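Local coordinates for single-stranded DNA-binding protein (PDB 2IHF) that binds single-stranded DNA and probably recruits partner proteins to it during DNA replication, recombination and repair, at residues A[54-59]-A[99-104]. The protein carries 1 engineered substitution. Residues are numbered along the deposited sequence; the frame is centred on the assembly and turned at random.
Sequences HRVRLL and VRAEFI
The parallel pairing of strands 47-59 and 95-107 closes the β-barrel of the first OB domain, and here it runs through R57 and R100. The amide of R57 donates to V99 O at 3.0 Å, nearly straight at 168°. R57 O, facing the same strand, accepts A101 N at 2.9 Å, the donor standing above the carbonyl plane, and NE of R100 gives the same oxygen a second, weak bond. Two residues back along 54-59, at R55, the backbones stand too far apart for a direct bond, and a water bridges the gap, donating to R55 O and accepting from V99 N. Into the barrel, V56 sets CG1 anti to its backbone N (chi1 170°), which brings that methyl to 3.4 Å from A101 CB, a tight contact, while CG2 lies against V99 CB. L58 reaches the same interior further along: its CD1 presses on CD1 of I104 at 3.5 Å, and its CD2 lies near A101 O, a buried carbonyl without a polar partner. On the outer face the R100 chain bends at chi2 (88°) and chi3, folding the guanidinium back over L59, whose CD1 sits 3.7 Å above one face, toward the rim; the two side chains cross at about a right angle. A serine in place of R100 would probably leave L59 without this cover and R57 O without its weak second donor. R57 points its own guanidinium elsewhere, into a salt bridge with D31. Strand 28-41 flanks 54-59 on its far edge, with backbone bonds from V56 to L32 and L58 to L30, whereas strand 75-86 borders 99-104, where E102 and F103 form a classic bulge opposite E79, and W66 of helix 61-66 packs on both L58 and I104.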
loop_
_atom_site.group_PDB
_atom_site.type_symbol
_atom_site.label_atom_id
_atom_site.label_comp_id
_atom_site.label_asym_id
_atom_site.label_seq_id
_atom_site.Cartn_x
_atom_site.Cartn_y
_atom_site.Cartn_z
ATOM N N HIS A 54 -3.046 0.466 17.907
ATOM C CA HIS A 54 -3.103 -0.912 17.445
ATOM C C HIS A 54 -1.977 -1.789 17.930
ATOM O O HIS A 54 -0.811 -1.403 17.915
ATOM C CB HIS A 54 -3.126 -0.993 15.915
ATOM C CG HIS A 54 -4.380 -0.467 15.302
ATOM N ND1 HIS A 54 -4.401 0.651 14.498
ATOM C CD2 HIS A 54 -5.661 -0.888 15.399
ATOM C CE1 HIS A 54 -5.643 0.898 14.129
ATOM N NE2 HIS A 54 -6.427 -0.022 14.662
ATOM N N ARG A 55 -2.343 -2.992 18.350
ATOM C CA ARG A 55 -1.359 -3.955 18.793
ATOM C C ARG A 55 -0.900 -4.651 17.525
ATOM O O ARG A 55 -1.703 -4.962 16.640
ATOM C CB ARG A 55 -1.972 -4.984 19.748
ATOM C CG ARG A 55 -0.935 -5.888 20.409
ATOM C CD ARG A 55 -1.577 -7.083 21.077
ATOM N NE ARG A 55 -2.215 -7.953 20.094
ATOM C CZ ARG A 55 -2.718 -9.153 20.367
ATOM N NH1 ARG A 55 -2.660 -9.635 21.607
ATOM N NH2 ARG A 55 -3.269 -9.872 19.395
ATOM N N VAL A 56 0.395 -4.887 17.434
ATOM C CA VAL A 56 0.952 -5.554 16.273
ATOM C C VAL A 56 1.780 -6.733 16.764
ATOM O O VAL A 56 2.579 -6.592 17.690
ATOM C CB VAL A 56 1.830 -4.568 15.459
ATOM C CG1 VAL A 56 2.598 -5.308 14.393
ATOM C CG2 VAL A 56 0.952 -3.497 14.812
ATOM N N ARG A 57 1.585 -7.901 16.158
ATOM C CA ARG A 57 2.330 -9.082 16.572
ATOM C C ARG A 57 3.358 -9.579 15.572
ATOM O O ARG A 57 3.026 -9.903 14.435
ATOM C CB ARG A 57 1.380 -10.228 16.916
ATOM C CG ARG A 57 2.108 -11.543 17.147
ATOM C CD ARG A 57 1.228 -12.547 17.841
ATOM N NE ARG A 57 0.767 -12.026 19.120
ATOM C CZ ARG A 57 -0.032 -12.692 19.950
ATOM N NH1 ARG A 57 -0.453 -13.911 19.626
ATOM N NH2 ARG A 57 -0.417 -12.135 21.093
ATOM N N LEU A 58 4.608 -9.638 16.030
ATOM C CA LEU A 58 5.750 -10.117 15.248
ATOM C C LEU A 58 6.060 -11.521 15.747
ATOM O O LEU A 58 5.944 -11.802 16.942
ATOM C CB LEU A 58 6.978 -9.235 15.484
ATOM C CG LEU A 58 7.601 -8.448 14.339
ATOM C CD1 LEU A 58 8.913 -7.847 14.821
ATOM C CD2 LEU A 58 7.851 -9.350 13.157
ATOM N N LEU A 59 6.465 -12.397 14.839
ATOM C CA LEU A 59 6.772 -13.763 15.222
ATOM C C LEU A 59 8.141 -14.230 14.765
ATOM O O LEU A 59 8.641 -13.827 13.713
ATOM C CB LEU A 59 5.733 -14.733 14.646
ATOM C CG LEU A 59 4.281 -14.745 15.114
ATOM C CD1 LEU A 59 3.539 -15.787 14.308
ATOM C CD2 LEU A 59 4.188 -15.069 16.593
ATOM N N VAL A 99 -3.370 -7.275 13.943
ATOM C CA VAL A 99 -2.428 -7.084 12.865
ATOM C C VAL A 99 -1.240 -8.013 13.140
ATOM O O VAL A 99 -0.652 -7.994 14.218
ATOM C CB VAL A 99 -1.943 -5.624 12.803
ATOM C CG1 VAL A 99 -0.925 -5.464 11.693
ATOM C CG2 VAL A 99 -3.119 -4.693 12.577
ATOM N N ARG A 100 -0.922 -8.853 12.169
ATOM C CA ARG A 100 0.215 -9.753 12.264
ATOM C C ARG A 100 1.256 -9.079 11.380
ATOM O O ARG A 100 1.056 -8.962 10.174
ATOM C CB ARG A 100 -0.159 -11.125 11.693
ATOM C CG ARG A 100 1.014 -11.992 11.230
ATOM C CD ARG A 100 1.582 -12.832 12.347
ATOM N NE ARG A 100 3.021 -12.633 12.458
ATOM C CZ ARG A 100 3.907 -12.942 11.515
ATOM N NH1 ARG A 100 3.501 -13.486 10.371
ATOM N NH2 ARG A 100 5.203 -12.676 11.711
ATOM N N ALA A 101 2.348 -8.604 11.966
ATOM C CA ALA A 101 3.399 -7.961 11.171
ATOM C C ALA A 101 4.287 -8.972 10.444
ATOM O O ALA A 101 4.792 -9.916 11.047
ATOM C CB ALA A 101 4.265 -7.079 12.061
ATOM N N GLU A 102 4.476 -8.797 9.145
ATOM C CA GLU A 102 5.355 -9.706 8.434
ATOM C C GLU A 102 6.775 -9.253 8.714
ATOM O O GLU A 102 7.675 -10.073 8.847
ATOM C CB GLU A 102 5.043 -9.682 6.953
ATOM C CG GLU A 102 3.632 -10.120 6.705
ATOM C CD GLU A 102 3.340 -10.251 5.247
ATOM O OE1 GLU A 102 3.317 -9.209 4.554
ATOM O OE2 GLU A 102 3.144 -11.400 4.795
ATOM N N PHE A 103 6.966 -7.938 8.797
ATOM C CA PHE A 103 8.266 -7.360 9.130
ATOM C C PHE A 103 8.058 -5.963 9.708
ATOM O O PHE A 103 7.004 -5.344 9.518
ATOM C CB PHE A 103 9.192 -7.321 7.892
ATOM C CG PHE A 103 8.773 -6.344 6.835
ATOM C CD1 PHE A 103 9.150 -4.998 6.924
ATOM C CD2 PHE A 103 7.983 -6.754 5.757
ATOM C CE1 PHE A 103 8.747 -4.061 5.959
ATOM C CE2 PHE A 103 7.568 -5.824 4.776
ATOM C CZ PHE A 103 7.952 -4.477 4.884
ATOM N N ILE A 104 9.032 -5.485 10.470
ATOM C CA ILE A 104 8.945 -4.131 10.999
ATOM C C ILE A 104 10.284 -3.448 10.763
ATOM O O ILE A 104 11.319 -4.109 10.633
ATOM C CB ILE A 104 8.614 -4.055 12.526
ATOM C CG1 ILE A 104 9.756 -4.644 13.350
ATOM C CG2 ILE A 104 7.310 -4.753 12.826
ATOM C CD1 ILE A 104 9.574 -4.438 14.818
HETATM O O HOH W 1 -4.197 -5.559 16.232
#